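Local coordinates for protein dipeptidase AC. Metallo peptidase. MEROPS family M19 (Rhodobacter sphaeroides, PDB 3LY0) that probably hydrolyses dipeptides as a zinc-dependent metallodipeptidase and binds a phosphinate mimic of L-Ala-D-Ala at its two-zinc site, at residues W105-A110 / F114-T119. Sequence-based numbering, arbitrary orientation.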
loop_
_atom_site.group_PDB
_atom_site.type_symbol
_atom_site.label_atom_id
_atom_site.label_comp_id
_atom_site.label_asym_id
_atom_site.label_seq_id
_atom_site.Cartn_x
_atom_site.Cartn_y
_atom_site.Cartn_z
ATOM N N TRP A 105 -12.194 -10.231 -12.450
ATOM C CA TRP A 105 -11.871 -10.647 -13.810
ATOM C C TRP A 105 -10.458 -11.236 -13.913
ATOM O O TRP A 105 -10.258 -12.240 -14.590
ATOM C CB TRP A 105 -12.060 -9.507 -14.817
ATOM C CG TRP A 105 -11.477 -9.883 -16.122
ATOM C CD1 TRP A 105 -12.073 -10.626 -17.098
ATOM C CD2 TRP A 105 -10.146 -9.614 -16.575
ATOM N NE1 TRP A 105 -11.201 -10.815 -18.142
ATOM C CE2 TRP A 105 -10.011 -10.203 -17.846
ATOM C CE3 TRP A 105 -9.058 -8.916 -16.035
ATOM C CZ2 TRP A 105 -8.833 -10.120 -18.591
ATOM C CZ3 TRP A 105 -7.883 -8.830 -16.777
ATOM C CH2 TRP A 105 -7.781 -9.433 -18.039
ATOM N N MET A 106 -9.480 -10.616 -13.249
ATOM C CA MET A 106 -8.101 -11.112 -13.288
ATOM C C MET A 106 -8.030 -12.579 -12.865
ATOM O O MET A 106 -7.292 -13.385 -13.443
ATOM C CB MET A 106 -7.184 -10.273 -12.380
ATOM C CG MET A 106 -6.825 -8.893 -12.905
ATOM S SD MET A 106 -6.073 -7.780 -11.635
ATOM C CE MET A 106 -4.615 -8.738 -11.117
ATOM N N GLU A 107 -8.791 -12.917 -11.838
ATOM C CA GLU A 107 -8.843 -14.282 -11.338
ATOM C C GLU A 107 -9.529 -15.222 -12.336
ATOM O O GLU A 107 -9.066 -16.343 -12.556
ATOM C CB GLU A 107 -9.557 -14.279 -9.989
ATOM C CG GLU A 107 -9.683 -15.615 -9.300
ATOM C CD GLU A 107 -10.329 -15.453 -7.937
ATOM O OE1 GLU A 107 -11.312 -14.682 -7.845
ATOM O OE2 GLU A 107 -9.861 -16.069 -6.966
ATOM N N ARG A 108 -10.622 -14.781 -12.944
ATOM C CA ARG A 108 -11.273 -15.606 -13.960
ATOM C C ARG A 108 -10.324 -15.865 -15.116
ATOM O O ARG A 108 -10.164 -17.001 -15.557
ATOM C CB ARG A 108 -12.558 -14.949 -14.462
ATOM C CG ARG A 108 -13.610 -14.827 -13.369
ATOM C CD ARG A 108 -15.010 -14.547 -13.917
ATOM N NE ARG A 108 -15.085 -13.335 -14.726
ATOM C CZ ARG A 108 -15.205 -12.110 -14.227
ATOM N NH1 ARG A 108 -15.277 -11.940 -12.911
ATOM N NH2 ARG A 108 -15.267 -11.064 -15.038
ATOM N N ALA A 109 -9.678 -14.805 -15.590
ATOM C CA ALA A 109 -8.844 -14.863 -16.794
ATOM C C ALA A 109 -7.560 -15.668 -16.614
ATOM O O ALA A 109 -7.021 -16.224 -17.580
ATOM C CB ALA A 109 -8.501 -13.445 -17.260
ATOM N N ALA A 110 -7.059 -15.724 -15.385
ATOM C CA ALA A 110 -5.777 -16.370 -15.124
ATOM C C ALA A 110 -5.913 -17.872 -14.902
ATOM O O ALA A 110 -4.912 -18.565 -14.711
ATOM C CB ALA A 110 -5.072 -15.707 -13.950
ATOM N N PHE A 114 -3.974 -17.128 -10.313
ATOM C CA PHE A 114 -4.130 -15.967 -9.442
ATOM C C PHE A 114 -5.398 -16.195 -8.648
ATOM O O PHE A 114 -6.391 -16.672 -9.194
ATOM C CB PHE A 114 -4.262 -14.696 -10.279
ATOM C CG PHE A 114 -4.574 -13.448 -9.472
ATOM C CD1 PHE A 114 -3.620 -12.888 -8.634
ATOM C CD2 PHE A 114 -5.807 -12.831 -9.575
ATOM C CE1 PHE A 114 -3.891 -11.729 -7.906
ATOM C CE2 PHE A 114 -6.089 -11.667 -8.850
ATOM C CZ PHE A 114 -5.128 -11.125 -8.015
ATOM N N LYS A 115 -5.376 -15.870 -7.363
ATOM C CA LYS A 115 -6.566 -16.058 -6.537
ATOM C C LYS A 115 -6.779 -14.866 -5.622
ATOM O O LYS A 115 -5.859 -14.461 -4.914
ATOM C CB LYS A 115 -6.445 -17.332 -5.687
ATOM C CG LYS A 115 -7.674 -17.598 -4.822
ATOM C CD LYS A 115 -7.483 -18.797 -3.894
ATOM C CE LYS A 115 -8.644 -18.929 -2.909
ATOM N NZ LYS A 115 -9.963 -19.112 -3.581
ATOM N N VAL A 116 -7.998 -14.333 -5.625
ATOM C CA VAL A 116 -8.401 -13.335 -4.643
ATOM C C VAL A 116 -8.669 -14.062 -3.329
ATOM O O VAL A 116 -9.548 -14.921 -3.255
ATOM C CB VAL A 116 -9.636 -12.545 -5.107
ATOM C CG1 VAL A 116 -10.094 -11.588 -4.016
ATOM C CG2 VAL A 116 -9.318 -11.788 -6.382
ATOM N N CYS A 117 -7.878 -13.752 -2.310
ATOM C CA CYS A 117 -7.970 -14.447 -1.034
ATOM C C CYS A 117 -8.756 -13.661 -0.003
ATOM O O CYS A 117 -8.652 -12.430 0.075
ATOM C CB CYS A 117 -6.576 -14.742 -0.482
ATOM S SG CYS A 117 -5.589 -15.893 -1.478
ATOM N N ARG A 118 -9.516 -14.384 0.810
ATOM C CA ARG A 118 -10.384 -13.778 1.804
ATOM C C ARG A 118 -10.000 -14.178 3.226
ATOM O O ARG A 118 -10.522 -13.616 4.193
ATOM C CB ARG A 118 -11.846 -14.150 1.505
ATOM C CG ARG A 118 -12.340 -13.552 0.192
ATOM C CD ARG A 118 -13.681 -14.131 -0.272
ATOM N NE ARG A 118 -14.226 -13.335 -1.372
ATOM C CZ ARG A 118 -13.869 -13.457 -2.651
ATOM N NH1 ARG A 118 -12.969 -14.364 -3.013
ATOM N NH2 ARG A 118 -14.413 -12.666 -3.573
ATOM N N THR A 119 -9.087 -15.138 3.350
ATOM C CA THR A 119 -8.611 -15.608 4.655
ATOM C C THR A 119 -7.093 -15.801 4.644
ATOM O O THR A 119 -6.494 -15.962 3.578
ATOM C CB THR A 119 -9.234 -16.971 5.025
ATOM O OG1 THR A 119 -8.634 -17.996 4.222
ATOM C CG2 THR A 119 -10.746 -16.971 4.809
HETATM O O HOH W 1 -11.027 -16.713 -4.694
HETATM O O HOH W 2 -6.813 -17.396 -11.683
HETATM O O HOH W 3 -13.181 -14.109 -6.078
#
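Glu-107 reaches from the last turn of helix 89-109 to the backbone of strand 114-116. Its CB lies 4.0 Å from Phe-114 CD2, at the ring's rim, and its CG 3.5 Å from Phe-114 O. With CG anti to the backbone N (chi1 -179°) and the chain extended, OE2 accepts the backbone N-H of Val-116 at 2.9 Å, met from above the carboxylate plane, while OE1 lies 3.8 Å from Val-116 CG2. Glutamate is long enough to bridge helix and strand and can take the N-H. Water 1 links OE2 to Lys-115 NZ and Val-116 O; water 3 joins OE1 to Arg-118 NH1. Neither cation touches the carboxylate directly, but both would probably favour its ionised form. The long, unbranched Met-106 bends at chi3 (58°) and lays its CE over the Phe-114 ring face, a CH-pi contact 4.3 Å from the centroid, and small Ala-110 packs its CB against Phe-114 CB. Phe-114 suits this buried spot with a broad apolar ring, Glu-107 N at its edge. After a short link the chain returns as strand 114-116, roughly antiparallel to the helix end (144°) and paired in parallel with strand 132-139 of the TIM-barrel-like fold; Met-106 also meets helix 16-22, and Lys-115 helix 120-129.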